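Local coordinates for Aureochrome1-like protein (Ochromonas danica, PDB 6I22) that probably senses blue light through a flavin mononucleotide bound in its PAS-fold (LOV) domain, as related aureochrome photoreceptors do, at residues Asn28-Ala33 with Ser46-Arg51; Leu38-Tyr43 with Asn85-Gly90; Asp78-Leu83 with Gln96-Ala101. All coordinates share one frame; numbering follows the deposited sequence.

Interaction 1 (Asn28-Ala33 with Ser46-Arg51)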
loop_
_atom_site.group_PDB
_atom_site.type_symbol
_atom_site.label_atom_id
_atom_site.label_comp_id
_atom_site.label_asym_id
_atom_site.label_seq_id
_atom_site.Cartn_x
_atom_site.Cartn_y
_atom_site.Cartn_z
ATOM N N ASN A 28 5.302 12.118 -0.153
ATOM C CA ASN A 28 4.694 11.096 -1.059
ATOM C C ASN A 28 3.314 10.693 -0.578
ATOM O O ASN A 28 3.023 9.521 -0.310
ATOM C CB ASN A 28 5.581 9.857 -1.144
ATOM C CG ASN A 28 5.150 8.900 -2.243
ATOM O OD1 ASN A 28 4.577 9.295 -3.272
ATOM N ND2 ASN A 28 5.442 7.626 -2.014
ATOM N N PRO A 29 2.397 11.659 -0.437
ATOM C CA PRO A 29 1.073 11.365 0.085
ATOM C C PRO A 29 0.122 10.696 -0.919
ATOM O O PRO A 29 0.314 10.785 -2.127
ATOM C CB PRO A 29 0.536 12.762 0.371
ATOM C CG PRO A 29 1.140 13.609 -0.677
ATOM C CD PRO A 29 2.541 13.069 -0.805
ATOM N N ILE A 30 -0.935 10.122 -0.376
ATOM C CA ILE A 30 -2.101 9.601 -1.122
ATOM C C ILE A 30 -2.849 10.748 -1.802
ATOM O O ILE A 30 -3.180 11.741 -1.126
ATOM C CB ILE A 30 -3.034 8.843 -0.194
ATOM C CG1 ILE A 30 -2.367 7.661 0.489
ATOM C CG2 ILE A 30 -4.279 8.442 -0.965
ATOM C CD1 ILE A 30 -3.191 7.186 1.659
ATOM N N VAL A 31 -3.105 10.613 -3.103
ATOM C CA VAL A 31 -3.921 11.576 -3.881
ATOM C C VAL A 31 -5.175 10.875 -4.419
ATOM O O VAL A 31 -6.031 11.555 -4.990
ATOM C CB VAL A 31 -3.093 12.238 -4.985
ATOM C CG1 VAL A 31 -2.052 13.143 -4.356
ATOM C CG2 VAL A 31 -2.474 11.249 -5.962
ATOM N N TYR A 32 -5.283 9.564 -4.236
ATOM C CA TYR A 32 -6.490 8.798 -4.634
ATOM C C TYR A 32 -6.565 7.518 -3.813
ATOM O O TYR A 32 -5.553 6.857 -3.663
ATOM C CB TYR A 32 -6.482 8.448 -6.124
ATOM C CG TYR A 32 -7.747 7.743 -6.527
ATOM C CD1 TYR A 32 -8.875 8.485 -6.834
ATOM C CD2 TYR A 32 -7.862 6.364 -6.487
ATOM C CE1 TYR A 32 -10.083 7.876 -7.149
ATOM C CE2 TYR A 32 -9.065 5.739 -6.788
ATOM C CZ TYR A 32 -10.169 6.494 -7.132
ATOM O OH TYR A 32 -11.352 5.903 -7.448
ATOM N N ALA A 33 -7.749 7.144 -3.321
ATOM C CA ALA A 33 -7.948 5.884 -2.578
ATOM C C ALA A 33 -9.266 5.303 -3.052
ATOM O O ALA A 33 -10.279 6.054 -3.164
ATOM C CB ALA A 33 -7.947 6.096 -1.078
ATOM N N SER A 46 -11.603 12.012 2.872
ATOM C CA SER A 46 -11.132 13.334 3.378
ATOM C C SER A 46 -10.072 13.167 4.490
ATOM O O SER A 46 -9.283 14.114 4.683
ATOM C CB SER A 46 -12.277 14.174 3.842
ATOM O OG SER A 46 -12.937 13.572 4.939
ATOM N N GLU A 47 -10.039 12.023 5.173
ATOM C CA GLU A 47 -9.072 11.761 6.263
ATOM C C GLU A 47 -7.769 11.168 5.735
ATOM O O GLU A 47 -6.815 11.100 6.505
ATOM C CB GLU A 47 -9.647 10.779 7.271
ATOM C CG GLU A 47 -10.797 11.348 8.052
ATOM C CD GLU A 47 -11.342 10.267 9.006
ATOM O OE1 GLU A 47 -11.964 9.296 8.497
ATOM O OE2 GLU A 47 -11.068 10.370 10.278
ATOM N N VAL A 48 -7.726 10.764 4.462
ATOM C CA VAL A 48 -6.570 10.038 3.862
ATOM C C VAL A 48 -5.821 10.932 2.874
ATOM O O VAL A 48 -4.592 10.819 2.815
ATOM C CB VAL A 48 -7.162 8.769 3.225
ATOM C CG1 VAL A 48 -6.353 8.221 2.109
ATOM C CG2 VAL A 48 -7.503 7.773 4.330
ATOM N N LEU A 49 -6.529 11.747 2.099
ATOM C CA LEU A 49 -5.929 12.570 1.036
ATOM C C LEU A 49 -4.841 13.459 1.645
ATOM O O LEU A 49 -5.077 14.087 2.695
ATOM C CB LEU A 49 -7.005 13.432 0.387
ATOM C CG LEU A 49 -7.966 12.708 -0.541
ATOM C CD1 LEU A 49 -9.011 13.695 -1.039
ATOM C CD2 LEU A 49 -7.226 12.062 -1.700
ATOM N N GLY A 50 -3.691 13.535 0.979
ATOM C CA GLY A 50 -2.575 14.377 1.398
ATOM C C GLY A 50 -1.740 13.783 2.531
ATOM O O GLY A 50 -0.825 14.477 2.967
ATOM N N ARG A 51 -2.061 12.572 3.003
ATOM C CA ARG A 51 -1.270 11.867 4.049
ATOM C C ARG A 51 -0.513 10.676 3.463
ATOM O O ARG A 51 -1.022 9.999 2.554
ATOM C CB ARG A 51 -2.152 11.316 5.171
ATOM C CG ARG A 51 -2.728 12.361 6.113
ATOM C CD ARG A 51 -3.935 13.069 5.548
ATOM N NE ARG A 51 -4.685 13.802 6.557
ATOM C CZ ARG A 51 -5.888 14.327 6.329
ATOM N NH1 ARG A 51 -6.452 14.156 5.141
ATOM N NH2 ARG A 51 -6.535 14.951 7.309
#

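Interaction 2 (Leu38-Tyr43 with Asn85-Gly90). With FMN (flavin mononucleotide), chain E.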
loop_
_atom_site.group_PDB
_atom_site.type_symbol
_atom_site.label_atom_id
_atom_site.label_comp_id
_atom_site.label_asym_id
_atom_site.label_seq_id
_atom_site.Cartn_x
_atom_site.Cartn_y
_atom_site.Cartn_z
ATOM N N LEU A 38 -11.050 2.420 1.483
ATOM C CA LEU A 38 -11.782 3.200 2.511
ATOM C C LEU A 38 -12.588 2.222 3.379
ATOM O O LEU A 38 -12.580 2.387 4.597
ATOM C CB LEU A 38 -12.682 4.225 1.834
ATOM C CG LEU A 38 -11.922 5.249 0.977
ATOM C CD1 LEU A 38 -12.900 6.221 0.346
ATOM C CD2 LEU A 38 -10.885 5.989 1.782
ATOM N N THR A 39 -13.246 1.238 2.774
ATOM C CA THR A 39 -14.070 0.231 3.506
ATOM C C THR A 39 -13.162 -0.666 4.357
ATOM O O THR A 39 -13.506 -0.919 5.517
ATOM C CB THR A 39 -14.930 -0.588 2.555
ATOM O OG1 THR A 39 -15.794 0.343 1.903
ATOM C CG2 THR A 39 -15.761 -1.639 3.266
ATOM N N LEU A 40 -12.048 -1.141 3.815
ATOM C CA LEU A 40 -11.064 -1.980 4.550
ATOM C C LEU A 40 -10.558 -1.226 5.790
ATOM O O LEU A 40 -10.529 -1.816 6.820
ATOM C CB LEU A 40 -9.897 -2.313 3.622
ATOM C CG LEU A 40 -8.672 -2.932 4.277
ATOM C CD1 LEU A 40 -9.048 -4.288 4.851
ATOM C CD2 LEU A 40 -7.516 -3.027 3.287
ATOM N N THR A 41 -10.137 0.030 5.651
ATOM C CA THR A 41 -9.410 0.758 6.713
ATOM C C THR A 41 -10.371 1.500 7.648
ATOM O O THR A 41 -9.916 1.847 8.753
ATOM C CB THR A 41 -8.370 1.691 6.090
ATOM O OG1 THR A 41 -9.102 2.717 5.417
ATOM C CG2 THR A 41 -7.399 0.932 5.226
ATOM N N GLY A 42 -11.621 1.750 7.254
ATOM C CA GLY A 42 -12.590 2.536 8.038
ATOM C C GLY A 42 -12.404 4.046 7.912
ATOM O O GLY A 42 -13.100 4.769 8.612
ATOM N N TYR A 43 -11.469 4.541 7.109
ATOM C CA TYR A 43 -11.250 6.006 6.957
ATOM C C TYR A 43 -12.135 6.571 5.843
ATOM O O TYR A 43 -12.396 5.864 4.827
ATOM C CB TYR A 43 -9.781 6.268 6.676
ATOM C CG TYR A 43 -8.886 6.040 7.866
ATOM C CD1 TYR A 43 -8.771 6.994 8.867
ATOM C CD2 TYR A 43 -8.211 4.849 8.052
ATOM C CE1 TYR A 43 -7.967 6.790 9.980
ATOM C CE2 TYR A 43 -7.426 4.620 9.168
ATOM C CZ TYR A 43 -7.264 5.612 10.120
ATOM O OH TYR A 43 -6.465 5.395 11.207
ATOM N N ASN A 85 -1.646 -4.006 9.879
ATOM C CA ASN A 85 -2.134 -2.616 9.797
ATOM C C ASN A 85 -3.342 -2.442 10.723
ATOM O O ASN A 85 -3.915 -3.445 11.201
ATOM C CB ASN A 85 -2.488 -2.217 8.371
ATOM C CG ASN A 85 -1.333 -1.734 7.509
ATOM O OD1 ASN A 85 -0.173 -1.600 7.951
ATOM N ND2 ASN A 85 -1.683 -1.443 6.284
ATOM N N TYR A 86 -3.640 -1.185 11.023
ATOM C CA TYR A 86 -4.703 -0.769 11.968
ATOM C C TYR A 86 -5.783 -0.006 11.203
ATOM O O TYR A 86 -5.502 0.937 10.468
ATOM C CB TYR A 86 -4.125 0.098 13.086
ATOM C CG TYR A 86 -3.244 -0.621 14.063
ATOM C CD1 TYR A 86 -2.005 -1.121 13.683
ATOM C CD2 TYR A 86 -3.648 -0.800 15.383
ATOM C CE1 TYR A 86 -1.208 -1.805 14.587
ATOM C CE2 TYR A 86 -2.842 -1.440 16.312
ATOM C CZ TYR A 86 -1.623 -1.956 15.902
ATOM O OH TYR A 86 -0.835 -2.586 16.815
ATOM N N ARG A 87 -7.024 -0.376 11.442
ATOM C CA ARG A 87 -8.208 0.376 10.988
ATOM C C ARG A 87 -8.402 1.609 11.877
ATOM O O ARG A 87 -7.845 1.658 12.995
ATOM C CB ARG A 87 -9.445 -0.521 11.055
ATOM C CG ARG A 87 -9.384 -1.726 10.134
ATOM C CD ARG A 87 -10.757 -2.363 9.992
ATOM N NE ARG A 87 -10.665 -3.569 9.190
ATOM C CZ ARG A 87 -10.371 -4.782 9.659
ATOM N NH1 ARG A 87 -10.146 -4.981 10.949
ATOM N NH2 ARG A 87 -10.316 -5.804 8.833
ATOM N N LYS A 88 -9.243 2.527 11.440
ATOM C CA LYS A 88 -9.573 3.732 12.223
ATOM C C LYS A 88 -10.084 3.316 13.612
ATOM O O LYS A 88 -9.734 4.012 14.583
ATOM C CB LYS A 88 -10.630 4.570 11.504
ATOM C CG LYS A 88 -10.917 5.873 12.220
ATOM C CD LYS A 88 -11.651 6.880 11.370
ATOM C CE LYS A 88 -13.154 6.703 11.405
ATOM N NZ LYS A 88 -13.863 7.961 11.062
ATOM N N ASP A 89 -10.848 2.226 13.727
ATOM C CA ASP A 89 -11.440 1.788 15.025
ATOM C C ASP A 89 -10.407 1.038 15.893
ATOM O O ASP A 89 -10.800 0.559 16.966
ATOM C CB ASP A 89 -12.711 0.954 14.814
ATOM C CG ASP A 89 -12.460 -0.436 14.249
ATOM O OD1 ASP A 89 -11.289 -0.765 13.962
ATOM O OD2 ASP A 89 -13.440 -1.190 14.112
ATOM N N GLY A 90 -9.149 0.914 15.456
ATOM C CA GLY A 90 -8.078 0.289 16.250
ATOM C C GLY A 90 -8.012 -1.224 16.075
ATOM O O GLY A 90 -7.056 -1.800 16.602
HETATM N N1 FMN E . 2.175 1.154 4.359
HETATM C C2 FMN E . 1.300 0.442 5.095
HETATM O O2 FMN E . 1.629 0.141 6.266
HETATM N N3 FMN E . 0.103 0.085 4.598
HETATM C C4 FMN E . -0.319 0.377 3.345
HETATM O O4 FMN E . -1.432 0.040 2.918
HETATM C C4A FMN E . 0.581 1.148 2.479
HETATM N N5 FMN E . 0.259 1.497 1.202
HETATM C C5A FMN E . 1.162 2.187 0.460
HETATM C C6 FMN E . 0.848 2.563 -0.838
HETATM C C7 FMN E . 1.735 3.295 -1.621
HETATM C C7M FMN E . 1.344 3.653 -3.047
HETATM C C8 FMN E . 3.043 3.629 -1.050
HETATM C C8M FMN E . 4.046 4.413 -1.849
HETATM C C9 FMN E . 3.367 3.284 0.249
HETATM C C9A FMN E . 2.473 2.561 1.025
HETATM N N10 FMN E . 2.797 2.205 2.346
HETATM C C10 FMN E . 1.864 1.487 3.095
HETATM C "C1'" FMN E . 4.088 2.460 2.967
HETATM C "C2'" FMN E . 4.356 3.825 3.598
HETATM O "O2'" FMN E . 3.778 4.834 2.808
HETATM C "C3'" FMN E . 5.854 4.092 3.694
HETATM O "O3'" FMN E . 6.429 4.097 2.382
HETATM C "C4'" FMN E . 6.541 3.037 4.570
HETATM O "O4'" FMN E . 6.004 3.160 5.882
HETATM C "C5'" FMN E . 8.074 3.192 4.629
HETATM O "O5'" FMN E . 8.460 4.567 4.776
HETATM P P FMN E . 8.802 5.182 6.260
HETATM O O1P FMN E . 7.588 4.902 7.166
HETATM O O2P FMN E . 10.058 4.424 6.683
HETATM O O3P FMN E . 9.057 6.644 5.966
HETATM O O HOH W 1 -4.898 3.402 11.355
#

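Interaction 3 (Asp78-Leu83 with Gln96-Ala101). With FMN (flavin mononucleotide), chain E.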
loop_
_atom_site.group_PDB
_atom_site.type_symbol
_atom_site.label_atom_id
_atom_site.label_comp_id
_atom_site.label_asym_id
_atom_site.label_seq_id
_atom_site.Cartn_x
_atom_site.Cartn_y
_atom_site.Cartn_z
ATOM N N ASP A 78 9.734 -2.784 -7.591
ATOM C CA ASP A 78 8.409 -3.332 -7.203
ATOM C C ASP A 78 8.592 -4.001 -5.845
ATOM O O ASP A 78 9.557 -4.756 -5.698
ATOM C CB ASP A 78 7.918 -4.401 -8.194
ATOM C CG ASP A 78 7.320 -3.869 -9.489
ATOM O OD1 ASP A 78 7.252 -2.627 -9.632
ATOM O OD2 ASP A 78 6.934 -4.714 -10.355
ATOM N N THR A 79 7.665 -3.810 -4.917
ATOM C CA THR A 79 7.779 -4.332 -3.535
ATOM C C THR A 79 6.486 -5.087 -3.162
ATOM O O THR A 79 5.389 -4.552 -3.392
ATOM C CB THR A 79 8.130 -3.133 -2.634
ATOM O OG1 THR A 79 9.455 -2.664 -2.948
ATOM C CG2 THR A 79 8.063 -3.470 -1.171
ATOM N N THR A 80 6.610 -6.250 -2.544
ATOM C CA THR A 80 5.514 -7.022 -1.908
ATOM C C THR A 80 5.929 -7.292 -0.462
ATOM O O THR A 80 6.987 -7.864 -0.278
ATOM C CB THR A 80 5.254 -8.384 -2.578
ATOM O OG1 THR A 80 5.087 -8.199 -3.984
ATOM C CG2 THR A 80 4.024 -9.080 -2.031
ATOM N N VAL A 81 5.101 -6.923 0.507
ATOM C CA VAL A 81 5.342 -7.280 1.927
ATOM C C VAL A 81 4.026 -7.718 2.536
ATOM O O VAL A 81 2.968 -7.329 2.021
ATOM C CB VAL A 81 5.939 -6.110 2.725
ATOM C CG1 VAL A 81 7.264 -5.670 2.142
ATOM C CG2 VAL A 81 4.955 -4.962 2.827
ATOM N N VAL A 82 4.105 -8.455 3.631
ATOM C CA VAL A 82 2.915 -8.683 4.483
ATOM C C VAL A 82 3.194 -8.003 5.824
ATOM O O VAL A 82 4.237 -8.284 6.418
ATOM C CB VAL A 82 2.611 -10.179 4.635
ATOM C CG1 VAL A 82 1.548 -10.419 5.678
ATOM C CG2 VAL A 82 2.186 -10.778 3.298
ATOM N N LEU A 83 2.288 -7.159 6.263
ATOM C CA LEU A 83 2.470 -6.479 7.575
ATOM C C LEU A 83 1.129 -6.191 8.222
ATOM O O LEU A 83 0.091 -6.165 7.549
ATOM C CB LEU A 83 3.369 -5.241 7.469
ATOM C CG LEU A 83 3.080 -4.079 6.505
ATOM C CD1 LEU A 83 1.689 -4.003 5.929
ATOM C CD2 LEU A 83 3.516 -2.753 7.095
ATOM N N GLN A 96 -1.379 -7.780 2.745
ATOM C CA GLN A 96 -0.387 -8.114 1.716
ATOM C C GLN A 96 -0.386 -6.928 0.758
ATOM O O GLN A 96 -1.395 -6.666 0.084
ATOM C CB GLN A 96 -0.697 -9.433 1.022
ATOM C CG GLN A 96 0.388 -9.784 0.016
ATOM C CD GLN A 96 0.260 -11.192 -0.496
ATOM O OE1 GLN A 96 -0.836 -11.676 -0.771
ATOM N NE2 GLN A 96 1.392 -11.854 -0.643
ATOM N N LEU A 97 0.692 -6.169 0.768
ATOM C CA LEU A 97 0.817 -4.858 0.114
ATOM C C LEU A 97 1.707 -5.029 -1.116
ATOM O O LEU A 97 2.794 -5.555 -0.982
ATOM C CB LEU A 97 1.439 -3.914 1.151
ATOM C CG LEU A 97 1.810 -2.531 0.659
ATOM C CD1 LEU A 97 0.568 -1.801 0.137
ATOM C CD2 LEU A 97 2.461 -1.760 1.810
ATOM N N PHE A 98 1.211 -4.652 -2.284
ATOM C CA PHE A 98 1.938 -4.731 -3.565
ATOM C C PHE A 98 2.093 -3.284 -4.037
ATOM O O PHE A 98 1.104 -2.595 -4.245
ATOM C CB PHE A 98 1.144 -5.540 -4.593
ATOM C CG PHE A 98 0.705 -6.924 -4.178
ATOM C CD1 PHE A 98 1.556 -7.999 -4.286
ATOM C CD2 PHE A 98 -0.573 -7.125 -3.687
ATOM C CE1 PHE A 98 1.141 -9.268 -3.923
ATOM C CE2 PHE A 98 -0.991 -8.405 -3.343
ATOM C CZ PHE A 98 -0.137 -9.466 -3.466
ATOM N N ILE A 99 3.318 -2.841 -4.228
ATOM C CA ILE A 99 3.589 -1.446 -4.638
ATOM C C ILE A 99 4.385 -1.496 -5.938
ATOM O O ILE A 99 5.396 -2.215 -6.024
ATOM C CB ILE A 99 4.351 -0.675 -3.549
ATOM C CG1 ILE A 99 3.525 -0.561 -2.266
ATOM C CG2 ILE A 99 4.754 0.686 -4.079
ATOM C CD1 ILE A 99 4.322 -0.078 -1.086
ATOM N N ALA A 100 3.952 -0.690 -6.896
ATOM C CA ALA A 100 4.670 -0.472 -8.159
ATOM C C ALA A 100 4.795 1.018 -8.457
ATOM O O ALA A 100 3.878 1.788 -8.166
ATOM C CB ALA A 100 3.968 -1.196 -9.278
ATOM N N ALA A 101 5.897 1.373 -9.098
ATOM C CA ALA A 101 6.088 2.709 -9.684
ATOM C C ALA A 101 5.343 2.731 -11.019
ATOM O O ALA A 101 5.522 1.790 -11.831
ATOM C CB ALA A 101 7.548 2.984 -9.881
HETATM N N1 FMN E . 2.175 1.154 4.359
HETATM C C2 FMN E . 1.300 0.442 5.095
HETATM O O2 FMN E . 1.629 0.141 6.266
HETATM N N3 FMN E . 0.103 0.085 4.598
HETATM C C4 FMN E . -0.319 0.377 3.345
HETATM O O4 FMN E . -1.432 0.040 2.918
HETATM C C4A FMN E . 0.581 1.148 2.479
HETATM N N5 FMN E . 0.259 1.497 1.202
HETATM C C5A FMN E . 1.162 2.187 0.460
HETATM C C6 FMN E . 0.848 2.563 -0.838
HETATM C C7 FMN E . 1.735 3.295 -1.621
HETATM C C7M FMN E . 1.344 3.653 -3.047
HETATM C C8 FMN E . 3.043 3.629 -1.050
HETATM C C8M FMN E . 4.046 4.413 -1.849
HETATM C C9 FMN E . 3.367 3.284 0.249
HETATM C C9A FMN E . 2.473 2.561 1.025
HETATM N N10 FMN E . 2.797 2.205 2.346
HETATM C C10 FMN E . 1.864 1.487 3.095
HETATM C "C1'" FMN E . 4.088 2.460 2.967
HETATM C "C2'" FMN E . 4.356 3.825 3.598
HETATM O "O2'" FMN E . 3.778 4.834 2.808
HETATM C "C3'" FMN E . 5.854 4.092 3.694
HETATM O "O3'" FMN E . 6.429 4.097 2.382
HETATM C "C4'" FMN E . 6.541 3.037 4.570
HETATM O "O4'" FMN E . 6.004 3.160 5.882
HETATM C "C5'" FMN E . 8.074 3.192 4.629
HETATM O "O5'" FMN E . 8.460 4.567 4.776
HETATM P P FMN E . 8.802 5.182 6.260
HETATM O O1P FMN E . 7.588 4.902 7.166
HETATM O O2P FMN E . 10.058 4.424 6.683
HETATM O O3P FMN E . 9.057 6.644 5.966
#

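Interaction 1 (Asn28-Ala33 with Ser46-Arg51)
Pro-29 and Ile-30, on the segment that carries edge strand 30-33 of the PAS-fold sheet, lie against the type II beta turn Val-48 to Arg-51 that follows helix 45-48. Two backbone hydrogen bonds form the polar part. Ile-30 N meets Arg-51 O at 2.9 Å, almost straight at the hydrogen (176°) but from above the carbonyl plane, while Gly-50 N reaches Ile-30 O at 2.8 Å. Both backbone polar atoms of Ile-30 are thus held by the turn. Gly-50, with a phi of 79°, presses its carbonyl carbon to within 3.3 Å of Pro-29 CB.

The apolar part centres on Val-48. Its CG1 is anti to the backbone N (chi1 155°), which turns this methyl to CD1 and CG2 of Ile-30. Ile-30 CD1 approaches Val-48 CG1 to 3.4 Å, tighter than usual, and Ala-33 CB touches the same methyl at 4.1 Å. Beyond them, Tyr-43 and Phe-55 also pack on Val-48. Further along the strand, Val-31 and Tyr-32 form a classic beta bulge opposite Ile-20.

Within 46-51, the Arg-51 side chain doubles back over its own turn: NH1 donates to Ser-46 O at 2.9 Å and to Leu-49 O at 2.8 Å, each tilted from the guanidinium plane.

Interaction 2 (Leu38-Tyr43 with Asn85-Gly90)
Tyr-43 holds its CG beside its backbone N (chi1 -71°), which lays the ring over Lys-88, while the Lys-88 chain runs extended until a bend at chi3 (86°) carries its end past the ring toward Gly-42. The result is a CH-pi contact, with Lys-88 CB 3.8 Å from the Tyr-43 ring centroid and only 12° off the normal. Farther out, Lys-88 CE reaches Gly-42 O at 3.4 Å.

These residues belong to the end of helix 35-41, where Gly-42 leaves helical geometry with positive phi, and to the type I turn Arg-87 to Gly-90 in the loop of the hairpin 79-86/92-103. The turn takes up carbonyls of the helix end. Lys-88 N bonds Thr-41 O at 2.9 Å. Arg-87, extended from CG to NE, bonds Leu-40 O through NE at 3.0 Å; the helix end would probably favour a positive group there. Its NH1 is taken by Ser-91 OG.

A water joins Tyr-43 OH, from which it accepts, to Tyr-86 O, to which it donates at 2.7 Å. The Tyr-43 ring also makes an edge-to-face contact with Phe-55.

Interaction 3 (Asp78-Leu83 with Gln96-Ala101)
Thr-79 pairs with Ile-99 and Val-81 with Leu-97 as the hydrogen-bonded pairs of an antiparallel ladder, in which strands 79-83 and 96-101 run at 160° to each other. Each pair is closed by two N-H...O bonds, the shorter ones being Ile-99 N to Thr-79 O and Leu-97 N to Val-81 O, both 2.8 Å.

The closed-in part includes the face carrying Val-81, Leu-97 and Ile-99, which forms part of the flavin pocket of this LOV-type PAS fold. Across the strands, Val-81 CG2 packs beside Leu-97 CB at 4.0 Å. Leu-97 has CG anti to its backbone N (chi1 174°), and its two methyls spread beneath the isoalloxazine: CD1 is 3.5 Å from FMN N5, and CD2 is 3.5 Å from FMN C4A. Ile-99 CD1 continues this apolar floor, 3.7 Å from FMN C9. Helix 63-74 packs on Val-81 and Ile-99 through Val-69. On the other face, one end is buried as well: Val-82 CG2 rests on Gln-96 CG at 3.9 Å, under helix 121-131.

The rest of that face is the solvent side. Thr-80 and Phe-98, both partly exposed, lie side by side, and Thr-80 CG2 comes obliquely to Phe-98 CE1 at 3.5 Å. A glycine in place of Thr-80 would take away the methyl and hydroxyl that both lie near CD1 of Phe-98, and would probably leave that ring freer to turn. At the far end, exposed Asp-78 merely brushes Ala-100 with OD1.

Main-chain bonds set the register of the ladder, while the Leu-97 and Ile-99 side chains offer the flavin hydrocarbon. Because Leu-97 abuts N5 and C4A, where LOV photochemistry takes place, a change at those atoms would probably be felt directly by this strand.

How the interactions relate
Interaction 3 is the most central of the three, a regular main-chain ladder whose buried face supports the flavin. Interaction 2 is a surface contact and interaction 1 a partly buried one; both tie loops and short helices to the fold, with fewer backbone bonds and more individual side-chain fits. Interactions 1 and 2 touch: Ala-33 packs on Leu-38, and Glu-47 makes a long, weak ion pair with Lys-88. Strand 79-86 serves interaction 2 at its loop end and interaction 3 along its length; interaction 3 packs on FMN, while in interaction 2 Asn-85 lies next to it. Interactions 1 and 3, nearest atoms about 7 Å apart, involve opposite edge strands of one sheet.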